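Local coordinates for protein alpha-11 giardin (Giardia intestinalis, PDB 2II2) that binds calcium as an unusual member of the annexin family and probably takes part in parasite attachment and cytoskeletal remodelling, at residues A[231-241]-A[267-277]; A[88-97]-A[128-139]. All coordinates share one frame; numbering follows the deposited sequence.

Interaction 1 of 2, residues A[231-241]-A[267-277]. With SO4 (sulfate ion), chain C.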
loop_
_atom_site.group_PDB
_atom_site.type_symbol
_atom_site.label_atom_id
_atom_site.label_comp_id
_atom_site.label_asym_id
_atom_site.label_seq_id
_atom_site.Cartn_x
_atom_site.Cartn_y
_atom_site.Cartn_z
ATOM N N ALA A 231 9.251 -5.140 9.724
ATOM C CA ALA A 231 9.983 -4.856 8.489
ATOM C C ALA A 231 9.029 -4.175 7.523
ATOM O O ALA A 231 7.924 -4.626 7.341
ATOM C CB ALA A 231 10.473 -6.135 7.831
ATOM N N PRO A 232 9.419 -3.078 6.889
ATOM C CA PRO A 232 8.532 -2.451 5.915
ATOM C C PRO A 232 7.931 -3.408 4.899
ATOM O O PRO A 232 6.737 -3.327 4.596
ATOM C CB PRO A 232 9.428 -1.405 5.287
ATOM C CG PRO A 232 10.253 -0.963 6.473
ATOM C CD PRO A 232 10.613 -2.259 7.154
ATOM N N ALA A 233 8.733 -4.325 4.367
ATOM C CA ALA A 233 8.218 -5.215 3.327
ATOM C C ALA A 233 7.254 -6.262 3.874
ATOM O O ALA A 233 6.503 -6.854 3.119
ATOM C CB ALA A 233 9.389 -5.872 2.575
ATOM N N ARG A 234 7.333 -6.498 5.185
ATOM C CA ARG A 234 6.389 -7.380 5.850
ATOM C C ARG A 234 4.994 -6.752 5.898
ATOM O O ARG A 234 3.984 -7.452 5.794
ATOM C CB ARG A 234 6.912 -7.757 7.249
ATOM C CG ARG A 234 6.200 -8.936 7.856
ATOM C CD ARG A 234 6.974 -9.431 9.029
ATOM N NE ARG A 234 6.384 -10.624 9.589
ATOM C CZ ARG A 234 6.849 -11.267 10.653
ATOM N NH1 ARG A 234 7.945 -10.822 11.250
ATOM N NH2 ARG A 234 6.213 -12.347 11.103
ATOM N N ALA A 235 4.934 -5.437 6.115
ATOM C CA ALA A 235 3.663 -4.731 6.052
ATOM C C ALA A 235 3.067 -4.863 4.648
ATOM O O ALA A 235 1.863 -5.077 4.522
ATOM C CB ALA A 235 3.841 -3.266 6.391
ATOM N N VAL A 236 3.924 -4.722 3.629
ATOM C CA VAL A 236 3.457 -4.857 2.262
ATOM C C VAL A 236 2.958 -6.280 2.002
ATOM O O VAL A 236 1.903 -6.477 1.406
ATOM C CB VAL A 236 4.563 -4.467 1.270
ATOM C CG1 VAL A 236 4.136 -4.736 -0.180
ATOM C CG2 VAL A 236 4.938 -3.012 1.428
ATOM N N ALA A 237 3.716 -7.280 2.461
ATOM C CA ALA A 237 3.284 -8.673 2.306
ATOM C C ALA A 237 1.932 -8.906 2.976
ATOM O O ALA A 237 1.067 -9.575 2.395
ATOM C CB ALA A 237 4.307 -9.607 2.896
ATOM N N TYR A 238 1.740 -8.412 4.201
ATOM C CA TYR A 238 0.450 -8.579 4.895
ATOM C C TYR A 238 -0.677 -7.921 4.097
ATOM O O TYR A 238 -1.739 -8.516 3.919
ATOM C CB TYR A 238 0.543 -7.987 6.315
ATOM C CG TYR A 238 -0.819 -7.994 6.958
ATOM C CD1 TYR A 238 -1.304 -9.117 7.612
ATOM C CD2 TYR A 238 -1.651 -6.881 6.872
ATOM C CE1 TYR A 238 -2.578 -9.119 8.139
ATOM C CE2 TYR A 238 -2.924 -6.871 7.373
ATOM C CZ TYR A 238 -3.400 -7.976 8.016
ATOM O OH TYR A 238 -4.684 -7.944 8.510
ATOM N N ALA A 239 -0.448 -6.704 3.617
ATOM C CA ALA A 239 -1.464 -5.993 2.864
ATOM C C ALA A 239 -1.827 -6.779 1.602
ATOM O O ALA A 239 -3.007 -6.889 1.230
ATOM C CB ALA A 239 -1.005 -4.608 2.525
ATOM N N PHE A 240 -0.825 -7.350 0.951
ATOM C CA PHE A 240 -1.051 -8.135 -0.254
ATOM C C PHE A 240 -1.870 -9.384 0.060
ATOM O O PHE A 240 -2.819 -9.727 -0.659
ATOM C CB PHE A 240 0.289 -8.459 -0.970
ATOM C CG PHE A 240 0.083 -8.893 -2.391
ATOM C CD1 PHE A 240 -0.066 -7.946 -3.397
ATOM C CD2 PHE A 240 -0.014 -10.233 -2.716
ATOM C CE1 PHE A 240 -0.324 -8.315 -4.692
ATOM C CE2 PHE A 240 -0.244 -10.623 -4.026
ATOM C CZ PHE A 240 -0.390 -9.652 -5.028
ATOM N N HIS A 241 -1.507 -10.050 1.164
ATOM C CA HIS A 241 -2.276 -11.193 1.680
ATOM C C HIS A 241 -3.746 -10.799 1.916
ATOM O O HIS A 241 -4.694 -11.493 1.505
ATOM C CB HIS A 241 -1.656 -11.711 2.993
ATOM C CG HIS A 241 -2.368 -12.907 3.559
ATOM N ND1 HIS A 241 -2.481 -14.097 2.871
ATOM C CD2 HIS A 241 -3.002 -13.099 4.739
ATOM C CE1 HIS A 241 -3.151 -14.969 3.601
ATOM N NE2 HIS A 241 -3.482 -14.386 4.739
ATOM N N HIS A 267 9.604 -2.087 -1.990
ATOM C CA HIS A 267 9.502 -3.232 -1.083
ATOM C C HIS A 267 9.521 -4.528 -1.867
ATOM O O HIS A 267 8.693 -5.431 -1.632
ATOM C CB HIS A 267 8.305 -3.094 -0.160
ATOM C CG HIS A 267 8.363 -1.832 0.622
ATOM N ND1 HIS A 267 9.385 -1.563 1.516
ATOM C CD2 HIS A 267 7.628 -0.702 0.523
ATOM C CE1 HIS A 267 9.232 -0.337 1.987
ATOM N NE2 HIS A 267 8.175 0.206 1.399
ATOM N N LYS A 268 10.502 -4.606 -2.779
ATOM C CA LYS A 268 10.671 -5.728 -3.688
ATOM C C LYS A 268 10.749 -7.085 -3.018
ATOM O O LYS A 268 10.409 -8.077 -3.650
ATOM C CB LYS A 268 11.899 -5.517 -4.587
ATOM C CG LYS A 268 13.212 -5.421 -3.809
ATOM C CD LYS A 268 14.390 -5.197 -4.718
ATOM C CE LYS A 268 15.695 -4.929 -3.932
ATOM N NZ LYS A 268 16.930 -4.863 -4.803
ATOM N N PHE A 269 11.201 -7.146 -1.756
ATOM C CA PHE A 269 11.261 -8.421 -1.044
ATOM C C PHE A 269 10.026 -8.773 -0.248
ATOM O O PHE A 269 10.095 -9.645 0.616
ATOM C CB PHE A 269 12.512 -8.514 -0.158
ATOM C CG PHE A 269 13.794 -8.435 -0.930
ATOM C CD1 PHE A 269 14.722 -7.451 -0.658
ATOM C CD2 PHE A 269 14.066 -9.355 -1.943
ATOM C CE1 PHE A 269 15.918 -7.383 -1.375
ATOM C CE2 PHE A 269 15.267 -9.293 -2.651
ATOM C CZ PHE A 269 16.169 -8.291 -2.386
ATOM N N ALA A 270 8.895 -8.135 -0.558
ATOM C CA ALA A 270 7.656 -8.560 0.085
ATOM C C ALA A 270 7.438 -10.073 -0.008
ATOM O O ALA A 270 6.867 -10.670 0.888
ATOM C CB ALA A 270 6.440 -7.845 -0.507
ATOM N N TRP A 271 7.867 -10.690 -1.110
ATOM C CA TRP A 271 7.675 -12.147 -1.298
ATOM C C TRP A 271 8.351 -12.979 -0.211
ATOM O O TRP A 271 7.906 -14.080 0.095
ATOM C CB TRP A 271 8.141 -12.595 -2.693
ATOM C CG TRP A 271 9.525 -12.236 -3.056
ATOM C CD1 TRP A 271 9.916 -11.193 -3.841
ATOM C CD2 TRP A 271 10.699 -12.988 -2.756
ATOM N NE1 TRP A 271 11.280 -11.220 -4.006
ATOM C CE2 TRP A 271 11.789 -12.306 -3.338
ATOM C CE3 TRP A 271 10.946 -14.154 -2.009
ATOM C CZ2 TRP A 271 13.126 -12.771 -3.232
ATOM C CZ3 TRP A 271 12.248 -14.608 -1.895
ATOM C CH2 TRP A 271 13.327 -13.907 -2.487
ATOM N N VAL A 272 9.427 -12.460 0.367
ATOM C CA VAL A 272 10.115 -13.147 1.479
ATOM C C VAL A 272 9.157 -13.330 2.645
ATOM O O VAL A 272 9.044 -14.405 3.221
ATOM C CB VAL A 272 11.363 -12.330 1.954
ATOM C CG1 VAL A 272 12.002 -12.965 3.192
ATOM C CG2 VAL A 272 12.406 -12.206 0.832
ATOM N N HIS A 273 8.504 -12.235 3.023
ATOM C CA HIS A 273 7.587 -12.246 4.141
ATOM C C HIS A 273 6.274 -12.888 3.810
ATOM O O HIS A 273 5.575 -13.354 4.702
ATOM C CB HIS A 273 7.333 -10.840 4.626
ATOM C CG HIS A 273 8.570 -10.152 5.054
ATOM N ND1 HIS A 273 9.173 -10.405 6.263
ATOM C CD2 HIS A 273 9.336 -9.231 4.428
ATOM C CE1 HIS A 273 10.249 -9.646 6.373
ATOM N NE2 HIS A 273 10.365 -8.917 5.281
ATOM N N TYR A 274 5.898 -12.863 2.540
ATOM C CA TYR A 274 4.642 -13.466 2.150
ATOM C C TYR A 274 4.651 -14.980 2.367
ATOM O O TYR A 274 3.599 -15.611 2.527
ATOM C CB TYR A 274 4.309 -13.113 0.691
ATOM C CG TYR A 274 2.939 -13.597 0.261
ATOM C CD1 TYR A 274 1.815 -12.776 0.342
ATOM C CD2 TYR A 274 2.731 -14.916 -0.196
ATOM C CE1 TYR A 274 0.552 -13.258 -0.036
ATOM C CE2 TYR A 274 1.485 -15.390 -0.554
ATOM C CZ TYR A 274 0.401 -14.551 -0.473
ATOM O OH TYR A 274 -0.839 -14.991 -0.814
ATOM N N ALA A 275 5.851 -15.561 2.369
ATOM C CA ALA A 275 6.020 -17.012 2.466
ATOM C C ALA A 275 5.301 -17.650 3.675
ATOM O O ALA A 275 4.914 -18.836 3.615
ATOM C CB ALA A 275 7.504 -17.376 2.434
ATOM N N CYS A 276 5.058 -16.844 4.716
ATOM C CA CYS A 276 4.197 -17.144 5.878
ATOM C C CYS A 276 2.903 -17.812 5.382
ATOM O O CYS A 276 2.430 -18.827 5.920
ATOM C CB CYS A 276 3.862 -15.817 6.666
ATOM S SG CYS A 276 2.764 -15.983 8.056
ATOM N N TRP A 277 2.351 -17.238 4.323
ATOM C CA TRP A 277 0.990 -17.542 3.848
ATOM C C TRP A 277 0.957 -18.432 2.615
ATOM O O TRP A 277 -0.017 -19.120 2.332
ATOM C CB TRP A 277 0.257 -16.231 3.582
ATOM C CG TRP A 277 0.066 -15.436 4.837
ATOM C CD1 TRP A 277 -0.705 -15.791 5.896
ATOM C CD2 TRP A 277 0.667 -14.180 5.177
ATOM N NE1 TRP A 277 -0.633 -14.836 6.878
ATOM C CE2 TRP A 277 0.194 -13.830 6.461
ATOM C CE3 TRP A 277 1.544 -13.307 4.511
ATOM C CZ2 TRP A 277 0.592 -12.660 7.113
ATOM C CZ3 TRP A 277 1.930 -12.152 5.154
ATOM C CH2 TRP A 277 1.447 -11.827 6.439
HETATM S S SO4 C . -3.297 -15.631 8.746
HETATM O O1 SO4 C . -4.542 -15.831 9.482
HETATM O O2 SO4 C . -3.095 -16.761 7.845
HETATM O O3 SO4 C . -3.379 -14.395 7.971
HETATM O O4 SO4 C . -2.175 -15.545 9.678
HETATM O O HOH W 1 5.027 -12.293 7.456
#
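Ala233 and Ala270 bring the backbones of 231-241 and 267-277 together, their CA atoms 4.7 Å apart. The short helix 270-274 crosses helix 232-241 at -64°, with 7.6 Å between the axes, a closeness that small residues permit: Ala237 CB sits 3.4 Å from Ala270 O. At the start of the longer helix, CB of Arg234 lies over one face of the His273 ring, 3.7 Å from its centroid, in a CH-pi contact. The extended arginine chain carries NE on to a water that it shares with His273 O, so a bridge of solvent supplements this contact. His267 fits beside Pro232 and Val236, with Val236 CG2 3.7 Å from His267 CD2. At the far end one of two modelled conformers of His241 stacks face to face on the five-membered ring of Trp277, centroids 3.5 Å apart and planes 10° apart. In that conformer CG is anti to the backbone N (chi1 -178°), which extends the imidazole over the indole, and both rings donate weak hydrogen bonds to a sulfate, probably from the crystallisation liquor; Trp277 NE1 lies 3.0 Å from its O3. Tyr274 OH is held by Asp283. The whole is close helix packing within the all-helical annexin fold, built on alanines and flanked by aromatic side chains.

Interaction 2 of 2, residues A[88-97]-A[128-139]; sequences MKNVNDFRAI and FVDQIPLTSAAS
The Phe94 ring receives Ala138 CB over one face, 4.0 Å from its centroid, and Ile132 CG2 at its edge, near the ring plane. The Phe128 ring is used differently: Ile132 CD1 of its own segment covers one face, while Met88 SD meets the edge in a Met-aromatic contact, 3.7 Å from Phe128 CE1. A bend at the last torsion of Met88 (chi3 67°) turns CE toward the side chains of Gln131 and Ile132 while SD stays at the ring edge. Ile97 CG2 reaches Phe128 CZ at 3.8 Å. Among these apolar groups one direct hydrogen bond joins the segments: Asn92 ND2 donates to Gln131 O over 3.1 Å, with an N-H...O angle of 150°. Gln131 O lies nearly in the amide plane of Asn92, whereas ND2 stands above the carbonyl plane. A water adds a second polar link, donating to Met88 O and to Gln131 OE1. Both segments are turns between helices; Ser136 OG caps the next helix by accepting from Ser139 N, and Asp93 does so through a weak bond from Ala96 N. The contact thus joins the end of helix 76-89 and the start of helix 94-102 to the corresponding parts of helices 124-131 and 137-147, with Cys142 touching Phe94 and Ile97, and Asn218 of helix 216-230 accepting from Ala138 N.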
loop_
_atom_site.group_PDB
_atom_site.type_symbol
_atom_site.label_atom_id
_atom_site.label_comp_id
_atom_site.label_asym_id
_atom_site.label_seq_id
_atom_site.Cartn_x
_atom_site.Cartn_y
_atom_site.Cartn_z
ATOM N N MET A 88 -10.264 9.790 -0.479
ATOM C CA MET A 88 -11.019 10.726 0.365
ATOM C C MET A 88 -12.143 11.441 -0.372
ATOM O O MET A 88 -12.907 12.185 0.231
ATOM C CB MET A 88 -10.069 11.735 0.996
ATOM C CG MET A 88 -9.110 11.053 1.952
ATOM S SD MET A 88 -8.021 12.130 2.865
ATOM C CE MET A 88 -9.196 12.988 3.886
ATOM N N LYS A 89 -12.240 11.222 -1.670
ATOM C CA LYS A 89 -13.209 11.940 -2.495
ATOM C C LYS A 89 -14.650 11.707 -2.034
ATOM O O LYS A 89 -15.456 12.657 -1.949
ATOM C CB LYS A 89 -13.050 11.557 -3.959
ATOM C CG LYS A 89 -13.975 12.361 -4.871
ATOM C CD LYS A 89 -13.883 11.919 -6.327
ATOM C CE LYS A 89 -14.776 12.786 -7.212
ATOM N NZ LYS A 89 -14.337 14.208 -7.225
ATOM N N ASN A 90 -14.996 10.450 -1.766
ATOM C CA ASN A 90 -16.329 10.098 -1.278
ATOM C C ASN A 90 -16.162 9.472 0.114
ATOM O O ASN A 90 -15.455 10.041 0.936
ATOM C CB ASN A 90 -17.043 9.231 -2.330
ATOM C CG ASN A 90 -17.186 9.953 -3.681
ATOM O OD1 ASN A 90 -17.870 10.966 -3.776
ATOM N ND2 ASN A 90 -16.507 9.447 -4.705
ATOM N N VAL A 91 -16.782 8.342 0.421
ATOM C CA VAL A 91 -16.585 7.771 1.764
ATOM C C VAL A 91 -15.097 7.399 1.890
ATOM O O VAL A 91 -14.518 6.787 0.983
ATOM C CB VAL A 91 -17.485 6.557 2.014
ATOM C CG1 VAL A 91 -17.229 5.963 3.375
ATOM C CG2 VAL A 91 -18.966 6.928 1.865
ATOM N N ASN A 92 -14.462 7.769 2.998
ATOM C CA ASN A 92 -13.034 7.499 3.151
ATOM C C ASN A 92 -12.709 6.024 3.002
ATOM O O ASN A 92 -13.282 5.174 3.687
ATOM C CB ASN A 92 -12.502 7.998 4.481
ATOM C CG ASN A 92 -12.486 9.507 4.564
ATOM O OD1 ASN A 92 -12.312 10.204 3.559
ATOM N ND2 ASN A 92 -12.649 10.027 5.772
ATOM N N ASP A 93 -11.783 5.733 2.093
ATOM C CA ASP A 93 -11.271 4.370 1.925
ATOM C C ASP A 93 -10.030 4.276 2.806
ATOM O O ASP A 93 -8.895 4.658 2.409
ATOM C CB ASP A 93 -10.896 4.121 0.466
ATOM C CG ASP A 93 -10.312 2.739 0.225
ATOM O OD1 ASP A 93 -10.061 2.032 1.217
ATOM O OD2 ASP A 93 -10.092 2.366 -0.941
ATOM N N PHE A 94 -10.235 3.840 4.049
ATOM C CA PHE A 94 -9.120 3.737 4.961
ATOM C C PHE A 94 -8.063 2.754 4.478
ATOM O O PHE A 94 -6.879 2.922 4.804
ATOM C CB PHE A 94 -9.580 3.350 6.369
ATOM C CG PHE A 94 -10.204 4.482 7.119
ATOM C CD1 PHE A 94 -11.525 4.403 7.512
ATOM C CD2 PHE A 94 -9.482 5.626 7.436
ATOM C CE1 PHE A 94 -12.129 5.446 8.238
ATOM C CE2 PHE A 94 -10.081 6.681 8.155
ATOM C CZ PHE A 94 -11.400 6.582 8.553
ATOM N N ARG A 95 -8.460 1.711 3.752
ATOM C CA ARG A 95 -7.440 0.756 3.307
ATOM C C ARG A 95 -6.376 1.490 2.470
ATOM O O ARG A 95 -5.181 1.278 2.646
ATOM C CB ARG A 95 -8.044 -0.381 2.496
ATOM C CG ARG A 95 -8.933 -1.302 3.288
ATOM C CD ARG A 95 -9.329 -2.495 2.437
ATOM N NE ARG A 95 -10.032 -3.504 3.214
ATOM C CZ ARG A 95 -11.319 -3.442 3.555
ATOM N NH1 ARG A 95 -12.081 -2.427 3.159
ATOM N NH2 ARG A 95 -11.867 -4.414 4.284
ATOM N N ALA A 96 -6.849 2.352 1.567
ATOM C CA ALA A 96 -5.958 3.069 0.659
ATOM C C ALA A 96 -5.143 4.135 1.406
ATOM O O ALA A 96 -3.939 4.307 1.168
ATOM C CB ALA A 96 -6.734 3.706 -0.479
ATOM N N ILE A 97 -5.791 4.879 2.314
ATOM C CA ILE A 97 -5.046 5.881 3.090
ATOM C C ILE A 97 -3.962 5.204 3.930
ATOM O O ILE A 97 -2.818 5.663 3.979
ATOM C CB ILE A 97 -5.995 6.722 3.998
ATOM C CG1 ILE A 97 -7.082 7.418 3.158
ATOM C CG2 ILE A 97 -5.173 7.733 4.772
ATOM C CD1 ILE A 97 -8.270 7.921 3.982
ATOM N N PHE A 128 -6.951 15.834 6.846
ATOM C CA PHE A 128 -7.287 14.789 7.822
ATOM C C PHE A 128 -8.128 15.340 8.976
ATOM O O PHE A 128 -9.139 14.733 9.352
ATOM C CB PHE A 128 -6.032 14.108 8.370
ATOM C CG PHE A 128 -5.391 13.113 7.415
ATOM C CD1 PHE A 128 -5.760 12.998 6.071
ATOM C CD2 PHE A 128 -4.350 12.314 7.888
ATOM C CE1 PHE A 128 -5.129 12.078 5.244
ATOM C CE2 PHE A 128 -3.722 11.396 7.073
ATOM C CZ PHE A 128 -4.093 11.282 5.767
ATOM N N VAL A 129 -7.739 16.493 9.523
ATOM C CA VAL A 129 -8.497 17.122 10.601
ATOM C C VAL A 129 -9.932 17.405 10.153
ATOM O O VAL A 129 -10.870 17.125 10.887
ATOM C CB VAL A 129 -7.808 18.418 11.111
ATOM C CG1 VAL A 129 -8.753 19.230 12.024
ATOM C CG2 VAL A 129 -6.485 18.087 11.829
ATOM N N ASP A 130 -10.094 17.954 8.951
ATOM C CA ASP A 130 -11.423 18.338 8.487
ATOM C C ASP A 130 -12.295 17.147 8.059
ATOM O O ASP A 130 -13.523 17.208 8.186
ATOM C CB ASP A 130 -11.329 19.325 7.326
ATOM C CG ASP A 130 -11.168 20.752 7.786
ATOM O OD1 ASP A 130 -11.905 21.165 8.711
ATOM O OD2 ASP A 130 -10.319 21.458 7.202
ATOM N N GLN A 131 -11.668 16.076 7.564
ATOM C CA GLN A 131 -12.417 15.037 6.859
ATOM C C GLN A 131 -12.405 13.657 7.527
ATOM O O GLN A 131 -13.105 12.761 7.062
ATOM C CB GLN A 131 -11.938 14.902 5.407
ATOM C CG GLN A 131 -12.135 16.147 4.561
ATOM C CD GLN A 131 -11.664 15.972 3.131
ATOM O OE1 GLN A 131 -11.847 14.923 2.538
ATOM N NE2 GLN A 131 -11.060 17.015 2.575
ATOM N N ILE A 132 -11.569 13.480 8.554
ATOM C CA ILE A 132 -11.446 12.203 9.260
ATOM C C ILE A 132 -11.658 12.408 10.753
ATOM O O ILE A 132 -10.701 12.678 11.478
ATOM C CB ILE A 132 -10.042 11.535 9.022
ATOM C CG1 ILE A 132 -9.787 11.364 7.522
ATOM C CG2 ILE A 132 -10.002 10.177 9.705
ATOM C CD1 ILE A 132 -8.384 10.808 7.195
ATOM N N PRO A 133 -12.915 12.280 11.205
ATOM C CA PRO A 133 -13.182 12.368 12.649
ATOM C C PRO A 133 -12.394 11.299 13.386
ATOM O O PRO A 133 -12.162 10.200 12.850
ATOM C CB PRO A 133 -14.682 12.087 12.745
ATOM C CG PRO A 133 -15.210 12.521 11.418
ATOM C CD PRO A 133 -14.153 12.103 10.438
ATOM N N LEU A 134 -11.974 11.648 14.600
ATOM C CA LEU A 134 -11.211 10.722 15.442
ATOM C C LEU A 134 -12.099 9.851 16.286
ATOM O O LEU A 134 -12.589 10.275 17.343
ATOM C CB LEU A 134 -10.199 11.456 16.313
ATOM C CG LEU A 134 -8.971 11.944 15.543
ATOM C CD1 LEU A 134 -8.110 12.900 16.378
ATOM C CD2 LEU A 134 -8.115 10.779 15.040
ATOM N N THR A 135 -12.339 8.637 15.811
ATOM C CA THR A 135 -13.242 7.726 16.497
ATOM C C THR A 135 -12.540 6.358 16.591
ATOM O O THR A 135 -12.144 5.885 17.664
ATOM C CB THR A 135 -14.609 7.651 15.757
ATOM O OG1 THR A 135 -14.402 7.298 14.376
ATOM C CG2 THR A 135 -15.357 9.013 15.823
ATOM N N SER A 136 -12.280 5.783 15.438
ATOM C CA SER A 136 -11.842 4.415 15.336
ATOM C C SER A 136 -10.327 4.287 15.363
ATOM O O SER A 136 -9.613 5.276 15.153
ATOM C CB SER A 136 -12.324 3.898 13.996
ATOM O OG SER A 136 -11.810 4.707 12.958
ATOM N N ALA A 137 -9.840 3.055 15.544
ATOM C CA ALA A 137 -8.412 2.797 15.339
ATOM C C ALA A 137 -7.990 3.267 13.950
ATOM O O ALA A 137 -6.935 3.870 13.802
ATOM C CB ALA A 137 -8.123 1.317 15.521
ATOM N N ALA A 138 -8.832 3.001 12.946
ATOM C CA ALA A 138 -8.498 3.401 11.575
ATOM C C ALA A 138 -8.246 4.897 11.447
ATOM O O ALA A 138 -7.288 5.320 10.800
ATOM C CB ALA A 138 -9.584 2.982 10.614
ATOM N N SER A 139 -9.100 5.683 12.096
ATOM C CA SER A 139 -8.928 7.137 12.072
ATOM C C SER A 139 -7.690 7.618 12.816
ATOM O O SER A 139 -6.947 8.474 12.304
ATOM C CB SER A 139 -10.176 7.845 12.570
ATOM O OG SER A 139 -10.468 7.557 13.932
HETATM O O HOH W 2 -13.161 14.948 0.151
#

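In the fold
Interaction 2 closes before interaction 1 opens, so the two follow one another in series along the chain. Their centres are 24 Å apart on opposite sides of the chain's centre, and they do not touch, although their nearest atoms come within about 7 Å. Helices 216-230 and 249-263 connect them through packing: residues of both helices touch side chains of 231-241 and also side chains of 88-97. Ile103, just after helix 94-102, adds another link by meeting Ala235, Val236 and His267. One contact packs two helices across each other and the other joins two helix-to-helix turns, in separate parts of an all-helical annexin, while the shared helices tie those parts together.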